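Local coordinates for soluble KIT ligand (Mus musculus, PDB 2O27), which binds the receptor tyrosine kinase KIT as a non-covalent homodimer and so brings two receptors together for activation by autophosphorylation, at residues 47-50 with 51-54; 73-76 with 77-81; 112-115 with 116-119. All blocks are in the same frame, centred on the assembly; numbering follows the deposited sequence.

Contact 1 of 3, residues 47-50 with 51-54; sequences VIQL and SLSL
Helix 43-58, one of the helices of the short-chain four-helix-bundle cytokine fold, carries this contact, in which residues 47-50 meet 51-54 over successive turns. Four regular i to i+4 backbone hydrogen bonds tie the turns together. Ser-51 N donates to Val-47 O at 3.1 Å and Leu-52 N to Ile-48 O. Ser-53 N reaches Gln-49 O at 3.0 Å in an almost straight bond, with an angle of 174° at the hydrogen. Leu-54 N to Leu-50 O is the shortest of the four, at 2.8 Å.

Side chains add one light touch across the turns, beside strand 26-30. Gln-49 and Leu-52 lie alongside each other and point the same way. Their touch is between Gln-49 OE1 and Leu-52 CD1, 3.9 Å apart. The Gln-49 chain bends at its second torsion (chi2 -46°), which brings its amide back toward the leucine. The polar partner of OE1 is elsewhere: it accepts a hydrogen bond from Asn-29 ND2 on strand 26-30.

On the inner side, Leu-54 CG sits 3.3 Å from Leu-50 O. The carbonyl that receives the Leu-54 N-H is thus also flanked by the leucine side chain. Ser-53 CB lies 3.6 Å from Leu-50 O. Its hydroxyl is hydrogen-bonded to Thr-27 O, again on the strand. Leu-50 and Leu-54 both reach Phe-113 of helix 110-124, and Leu-54 also meets Val-81 of helix 70-91.

The chemistry therefore divides the helix. Leu-50 and Leu-54 give the bundle an apolar face, while Gln-49 OE1 and Ser-53 OG are hydrogen-bonded to the neighbouring strand. The buried Ser-53 hydroxyl is satisfied by a backbone carbonyl there.

Contact 2 of 3, residues 73-76 with 77-81; sequences IIDK and LGKIV
Leu-77 sits against the preceding turn at Ile-73, on the buried side of helix 70-91, and here the contact between 73-76 and 77-81 is close. Leu-77 N donates to Ile-73 O at 2.9 Å. Leu-77 CG also approaches that oxygen, at 3.4 Å. The leucine places CG beside its own backbone N (chi1 -71°), which swings the branch back over the Ile-73 carbonyl. The two side chains meet more lightly, with Ile-73 CG2 and Leu-77 CD1 4.4 Å apart. Gly-78 N bonds to Ile-74 O at 2.8 Å and makes a weak second bond to Asp-75 O.

The other side is looser and more polar. Lys-79 N donates to Asp-75 O, and Ile-80 N to Lys-76 O. Lys-79 is exposed, and its chain runs out fully extended beyond CG, crossing the Asp-75 side chain at a slant. Its CE lies 3.8 Å from Asp-75 OD1. The ammonium NZ stays 4.2 Å from OD1, beyond a salt bridge, so any attraction between the charges is probably modest.

Lys-76 behaves differently. Its chain bends at chi2 (70°), which carries CE across to Ile-80, where it touches CD1 at 3.7 Å. The two side chains meet at an angle through this one methylene. Both residues are partly exposed.

Around the contact, Ile-73 and Ile-74 rest on Leu-16 of helix 13-18, and Ile-74 also meets Leu-57 and Leu-58 of helix 43-58. Leu-77 faces Ile-13 of helix 13-18, together with Phe-114 and Phe-117 of helix 110-124. Val-81 lies one turn further on, between helix 43-58 and helix 110-124.

Contact 3 of 3, residues 112-115 with 116-119; sequences EFFS and IFNR
Backbone hydrogen bonds join 112-115 to 116-119 along helix 110-124. Ile-116 N bonds to Glu-112 O and Phe-117 N to Phe-113 O. Asn-118 N donates to Phe-114 O at 3.0 Å from well above the carbonyl plane, 48° out of it. Arg-119 N reaches Ser-115 O at 2.9 Å.

One polar side chain joins this pattern. Arg-119 bends at chi3 (-86°), turning its guanidinium back along the helix. NE makes a weak second bond to Ser-115 O, at 3.3 Å. Ser-115 OG lies over one face of the guanidinium, so its approach to NH2 is not a hydrogen bond.

The helix belongs to the four-helix bundle, and its aromatic residues look into the core. Phe-114 packs on Leu-16 and Phe-117 on Ile-13, both of helix 13-18. Ile-116 meets Met-46 of helix 43-58 and Met-34.

The apolar contact within the helix is light: Phe-117 CB comes obliquely to the Phe-114 ring, 4.3 Å from CD2.

Other groups abut backbone carbonyls. Ile-116 CG1 is 3.0 Å from Glu-112 O, and Phe-114 O lies at the edge of the Phe-117 ring.

Contacts 1, 2 and 3 follow one another along the chain, on helices 43-58, 70-91 and 110-124. All three belong to the stem cell factor cytokine domain. The centres of contacts 1 and 2 are about 10 Å apart, those of 1 and 3 about 12 Å, and those of 2 and 3 about 14 Å. Each contact touches the other two by side-chain packing. Ser-51 CB meets Val-81 CG1, Ser-53 CB meets Phe-113 CE1, and Val-81 CG2 meets Phe-117 CE1. Three helices thus share one apolar core within a single protomer. No contact touches the second subunit, so they take no direct part in the dimer interface.

Contact 1 of 3, residues 47-50 with 51-54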
loop_
_atom_site.group_PDB
_atom_site.type_symbol
_atom_site.label_atom_id
_atom_site.label_comp_id
_atom_site.label_asym_id
_atom_site.label_seq_id
_atom_site.Cartn_x
_atom_site.Cartn_y
_atom_site.Cartn_z
ATOM N N VAL A 47 5.478 8.775 -20.608
ATOM C CA VAL A 47 6.480 7.803 -20.229
ATOM C C VAL A 47 7.394 8.477 -19.191
ATOM O O VAL A 47 7.825 7.848 -18.229
ATOM C CB VAL A 47 7.253 7.316 -21.486
ATOM C CG1 VAL A 47 8.374 8.267 -21.844
ATOM C CG2 VAL A 47 7.721 5.912 -21.277
ATOM N N ILE A 48 7.656 9.764 -19.365
ATOM C CA ILE A 48 8.497 10.478 -18.415
ATOM C C ILE A 48 7.762 10.562 -17.066
ATOM O O ILE A 48 8.369 10.337 -16.014
ATOM C CB ILE A 48 8.864 11.899 -18.948
ATOM C CG1 ILE A 48 9.960 11.782 -20.015
ATOM C CG2 ILE A 48 9.334 12.795 -17.823
ATOM C CD1 ILE A 48 10.315 13.141 -20.716
ATOM N N GLN A 49 6.458 10.851 -17.103
ATOM C CA GLN A 49 5.645 10.955 -15.884
ATOM C C GLN A 49 5.523 9.608 -15.147
ATOM O O GLN A 49 5.535 9.555 -13.927
ATOM C CB GLN A 49 4.242 11.484 -16.220
ATOM C CG GLN A 49 4.189 12.931 -16.685
ATOM C CD GLN A 49 5.024 13.874 -15.812
ATOM O OE1 GLN A 49 5.026 13.777 -14.585
ATOM N NE2 GLN A 49 5.734 14.792 -16.452
ATOM N N LEU A 50 5.397 8.519 -15.890
ATOM C CA LEU A 50 5.278 7.228 -15.251
ATOM C C LEU A 50 6.584 6.934 -14.533
ATOM O O LEU A 50 6.575 6.445 -13.411
ATOM C CB LEU A 50 4.966 6.144 -16.284
ATOM C CG LEU A 50 3.530 6.251 -16.798
ATOM C CD1 LEU A 50 3.325 5.359 -18.053
ATOM C CD2 LEU A 50 2.564 5.860 -15.655
ATOM N N SER A 51 7.693 7.259 -15.189
ATOM C CA SER A 51 9.023 7.047 -14.637
ATOM C C SER A 51 9.127 7.766 -13.282
ATOM O O SER A 51 9.559 7.169 -12.305
ATOM C CB SER A 51 10.068 7.579 -15.613
ATOM O OG SER A 51 11.383 7.406 -15.121
ATOM N N LEU A 52 8.735 9.040 -13.231
ATOM C CA LEU A 52 8.757 9.788 -11.978
ATOM C C LEU A 52 7.877 9.101 -10.915
ATOM O O LEU A 52 8.335 8.871 -9.807
ATOM C CB LEU A 52 8.261 11.225 -12.178
ATOM C CG LEU A 52 9.020 12.242 -13.050
ATOM C CD1 LEU A 52 8.424 13.638 -12.779
ATOM C CD2 LEU A 52 10.517 12.236 -12.744
ATOM N N SER A 53 6.623 8.769 -11.258
ATOM C CA SER A 53 5.734 8.105 -10.294
ATOM C C SER A 53 6.312 6.781 -9.786
ATOM O O SER A 53 6.210 6.478 -8.609
ATOM C CB SER A 53 4.344 7.848 -10.893
ATOM O OG SER A 53 3.610 9.056 -11.039
ATOM N N LEU A 54 6.913 5.994 -10.671
ATOM C CA LEU A 54 7.477 4.724 -10.259
ATOM C C LEU A 54 8.637 4.974 -9.295
ATOM O O LEU A 54 8.754 4.299 -8.286
ATOM C CB LEU A 54 7.914 3.900 -11.485
ATOM C CG LEU A 54 6.721 3.343 -12.308
ATOM C CD1 LEU A 54 7.220 2.739 -13.656
ATOM C CD2 LEU A 54 5.992 2.266 -11.502
#

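Contact 2 of 3, residues 73-76 with 77-81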
loop_
_atom_site.group_PDB
_atom_site.type_symbol
_atom_site.label_atom_id
_atom_site.label_comp_id
_atom_site.label_asym_id
_atom_site.label_seq_id
_atom_site.Cartn_x
_atom_site.Cartn_y
_atom_site.Cartn_z
ATOM N N ILE A 73 9.123 -6.121 -8.388
ATOM C CA ILE A 73 8.259 -5.912 -9.546
ATOM C C ILE A 73 8.299 -4.440 -9.993
ATOM O O ILE A 73 8.489 -4.131 -11.163
ATOM C CB ILE A 73 6.777 -6.281 -9.225
ATOM C CG1 ILE A 73 6.675 -7.705 -8.666
ATOM C CG2 ILE A 73 5.940 -6.184 -10.488
ATOM C CD1 ILE A 73 5.273 -8.024 -8.076
ATOM N N ILE A 74 8.111 -3.531 -9.050
ATOM C CA ILE A 74 8.126 -2.108 -9.364
ATOM C C ILE A 74 9.480 -1.701 -9.956
ATOM O O ILE A 74 9.553 -0.917 -10.918
ATOM C CB ILE A 74 7.867 -1.268 -8.086
ATOM C CG1 ILE A 74 6.424 -1.464 -7.619
ATOM C CG2 ILE A 74 8.185 0.211 -8.338
ATOM C CD1 ILE A 74 6.135 -0.889 -6.207
ATOM N N ASP A 75 10.554 -2.204 -9.353
ATOM C CA ASP A 75 11.894 -1.882 -9.821
ATOM C C ASP A 75 12.062 -2.356 -11.269
ATOM O O ASP A 75 12.675 -1.675 -12.083
ATOM C CB ASP A 75 12.959 -2.552 -8.931
ATOM C CG ASP A 75 14.382 -2.224 -9.379
ATOM O OD1 ASP A 75 15.136 -3.163 -9.650
ATOM O OD2 ASP A 75 14.749 -1.036 -9.461
ATOM N N LYS A 76 11.527 -3.534 -11.569
ATOM C CA LYS A 76 11.602 -4.094 -12.911
ATOM C C LYS A 76 10.813 -3.210 -13.875
ATOM O O LYS A 76 11.277 -2.919 -14.974
ATOM C CB LYS A 76 11.026 -5.512 -12.920
ATOM C CG LYS A 76 10.758 -6.081 -14.310
ATOM C CD LYS A 76 12.040 -6.379 -15.072
ATOM C CE LYS A 76 11.742 -6.856 -16.491
ATOM N NZ LYS A 76 10.807 -8.015 -16.512
ATOM N N LEU A 77 9.625 -2.780 -13.450
ATOM C CA LEU A 77 8.776 -1.916 -14.270
ATOM C C LEU A 77 9.446 -0.569 -14.509
ATOM O O LEU A 77 9.272 0.037 -15.557
ATOM C CB LEU A 77 7.407 -1.718 -13.601
ATOM C CG LEU A 77 6.476 -2.933 -13.602
ATOM C CD1 LEU A 77 5.153 -2.606 -12.932
ATOM C CD2 LEU A 77 6.217 -3.346 -15.031
ATOM N N GLY A 78 10.223 -0.104 -13.532
ATOM C CA GLY A 78 10.902 1.173 -13.673
ATOM C C GLY A 78 12.021 1.096 -14.697
ATOM O O GLY A 78 12.282 2.043 -15.424
ATOM N N LYS A 79 12.696 -0.042 -14.757
ATOM C CA LYS A 79 13.776 -0.209 -15.723
ATOM C C LYS A 79 13.211 -0.283 -17.152
ATOM O O LYS A 79 13.810 0.263 -18.083
ATOM C CB LYS A 79 14.588 -1.468 -15.404
ATOM C CG LYS A 79 15.324 -1.388 -14.077
ATOM C CD LYS A 79 16.309 -2.520 -13.913
ATOM C CE LYS A 79 17.186 -2.298 -12.698
ATOM N NZ LYS A 79 18.200 -3.377 -12.558
ATOM N N ILE A 80 12.060 -0.942 -17.308
ATOM C CA ILE A 80 11.406 -1.074 -18.615
ATOM C C ILE A 80 11.091 0.332 -19.101
ATOM O O ILE A 80 11.279 0.666 -20.264
ATOM C CB ILE A 80 10.064 -1.843 -18.533
ATOM C CG1 ILE A 80 10.287 -3.269 -18.024
ATOM C CG2 ILE A 80 9.371 -1.834 -19.899
ATOM C CD1 ILE A 80 10.967 -4.199 -19.001
ATOM N N VAL A 81 10.609 1.160 -18.190
ATOM C CA VAL A 81 10.268 2.530 -18.523
ATOM C C VAL A 81 11.520 3.347 -18.795
ATOM O O VAL A 81 11.495 4.245 -19.630
ATOM C CB VAL A 81 9.436 3.155 -17.403
ATOM C CG1 VAL A 81 9.078 4.600 -17.730
ATOM C CG2 VAL A 81 8.175 2.346 -17.238
#

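Contact 3 of 3, residues 112-115 with 116-119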
loop_
_atom_site.group_PDB
_atom_site.type_symbol
_atom_site.label_atom_id
_atom_site.label_comp_id
_atom_site.label_asym_id
_atom_site.label_seq_id
_atom_site.Cartn_x
_atom_site.Cartn_y
_atom_site.Cartn_z
ATOM N N GLU A 112 -6.016 1.713 -11.412
ATOM C CA GLU A 112 -6.077 2.802 -12.369
ATOM C C GLU A 112 -4.711 3.255 -12.839
ATOM O O GLU A 112 -4.523 3.613 -14.015
ATOM C CB GLU A 112 -6.797 3.994 -11.746
ATOM C CG GLU A 112 -8.266 3.746 -11.488
ATOM C CD GLU A 112 -8.912 4.846 -10.673
ATOM O OE1 GLU A 112 -10.150 4.788 -10.507
ATOM O OE2 GLU A 112 -8.195 5.756 -10.193
ATOM N N PHE A 113 -3.755 3.278 -11.915
ATOM C CA PHE A 113 -2.427 3.722 -12.251
ATOM C C PHE A 113 -1.824 2.791 -13.282
ATOM O O PHE A 113 -1.323 3.232 -14.327
ATOM C CB PHE A 113 -1.526 3.725 -11.027
ATOM C CG PHE A 113 -0.117 4.082 -11.340
ATOM C CD1 PHE A 113 0.240 5.406 -11.549
ATOM C CD2 PHE A 113 0.847 3.098 -11.476
ATOM C CE1 PHE A 113 1.536 5.750 -11.892
ATOM C CE2 PHE A 113 2.140 3.430 -11.820
ATOM C CZ PHE A 113 2.485 4.770 -12.030
ATOM N N PHE A 114 -1.894 1.502 -12.979
ATOM C CA PHE A 114 -1.316 0.499 -13.839
ATOM C C PHE A 114 -2.099 0.237 -15.115
ATOM O O PHE A 114 -1.614 -0.458 -16.015
ATOM C CB PHE A 114 -1.060 -0.773 -13.037
ATOM C CG PHE A 114 0.119 -0.644 -12.093
ATOM C CD1 PHE A 114 -0.074 -0.486 -10.730
ATOM C CD2 PHE A 114 1.430 -0.602 -12.599
ATOM C CE1 PHE A 114 1.027 -0.280 -9.874
ATOM C CE2 PHE A 114 2.518 -0.393 -11.755
ATOM C CZ PHE A 114 2.320 -0.229 -10.397
ATOM N N SER A 115 -3.303 0.806 -15.182
ATOM C CA SER A 115 -4.139 0.721 -16.374
ATOM C C SER A 115 -3.568 1.763 -17.338
ATOM O O SER A 115 -3.476 1.521 -18.535
ATOM C CB SER A 115 -5.588 1.068 -16.036
ATOM O OG SER A 115 -6.366 1.197 -17.215
ATOM N N ILE A 116 -3.195 2.924 -16.793
ATOM C CA ILE A 116 -2.598 4.013 -17.558
ATOM C C ILE A 116 -1.250 3.554 -18.087
ATOM O O ILE A 116 -0.856 3.901 -19.199
ATOM C CB ILE A 116 -2.328 5.267 -16.680
ATOM C CG1 ILE A 116 -3.620 5.728 -16.002
ATOM C CG2 ILE A 116 -1.713 6.359 -17.508
ATOM C CD1 ILE A 116 -4.816 5.792 -16.928
ATOM N N PHE A 117 -0.546 2.797 -17.249
ATOM C CA PHE A 117 0.771 2.263 -17.566
ATOM C C PHE A 117 0.657 1.275 -18.731
ATOM O O PHE A 117 1.400 1.368 -19.713
ATOM C CB PHE A 117 1.346 1.576 -16.314
ATOM C CG PHE A 117 2.626 0.835 -16.555
ATOM C CD1 PHE A 117 3.853 1.404 -16.227
ATOM C CD2 PHE A 117 2.607 -0.421 -17.139
ATOM C CE1 PHE A 117 5.034 0.727 -16.488
ATOM C CE2 PHE A 117 3.789 -1.101 -17.403
ATOM C CZ PHE A 117 5.005 -0.525 -17.077
ATOM N N ASN A 118 -0.271 0.330 -18.615
ATOM C CA ASN A 118 -0.487 -0.668 -19.664
ATOM C C ASN A 118 -0.908 -0.015 -20.962
ATOM O O ASN A 118 -0.466 -0.419 -22.038
ATOM C CB ASN A 118 -1.549 -1.669 -19.244
ATOM C CG ASN A 118 -0.991 -2.755 -18.376
ATOM O OD1 ASN A 118 -1.729 -3.487 -17.728
ATOM N ND2 ASN A 118 0.330 -2.881 -18.370
ATOM N N ARG A 119 -1.758 1.000 -20.865
ATOM C CA ARG A 119 -2.188 1.691 -22.068
ATOM C C ARG A 119 -1.041 2.481 -22.697
ATOM O O ARG A 119 -0.984 2.590 -23.913
ATOM C CB ARG A 119 -3.395 2.589 -21.769
ATOM C CG ARG A 119 -4.679 1.773 -21.570
ATOM C CD ARG A 119 -5.922 2.614 -21.280
ATOM N NE ARG A 119 -6.093 2.923 -19.861
ATOM C CZ ARG A 119 -7.250 3.283 -19.307
ATOM N NH1 ARG A 119 -8.347 3.377 -20.050
ATOM N NH2 ARG A 119 -7.313 3.552 -18.008
#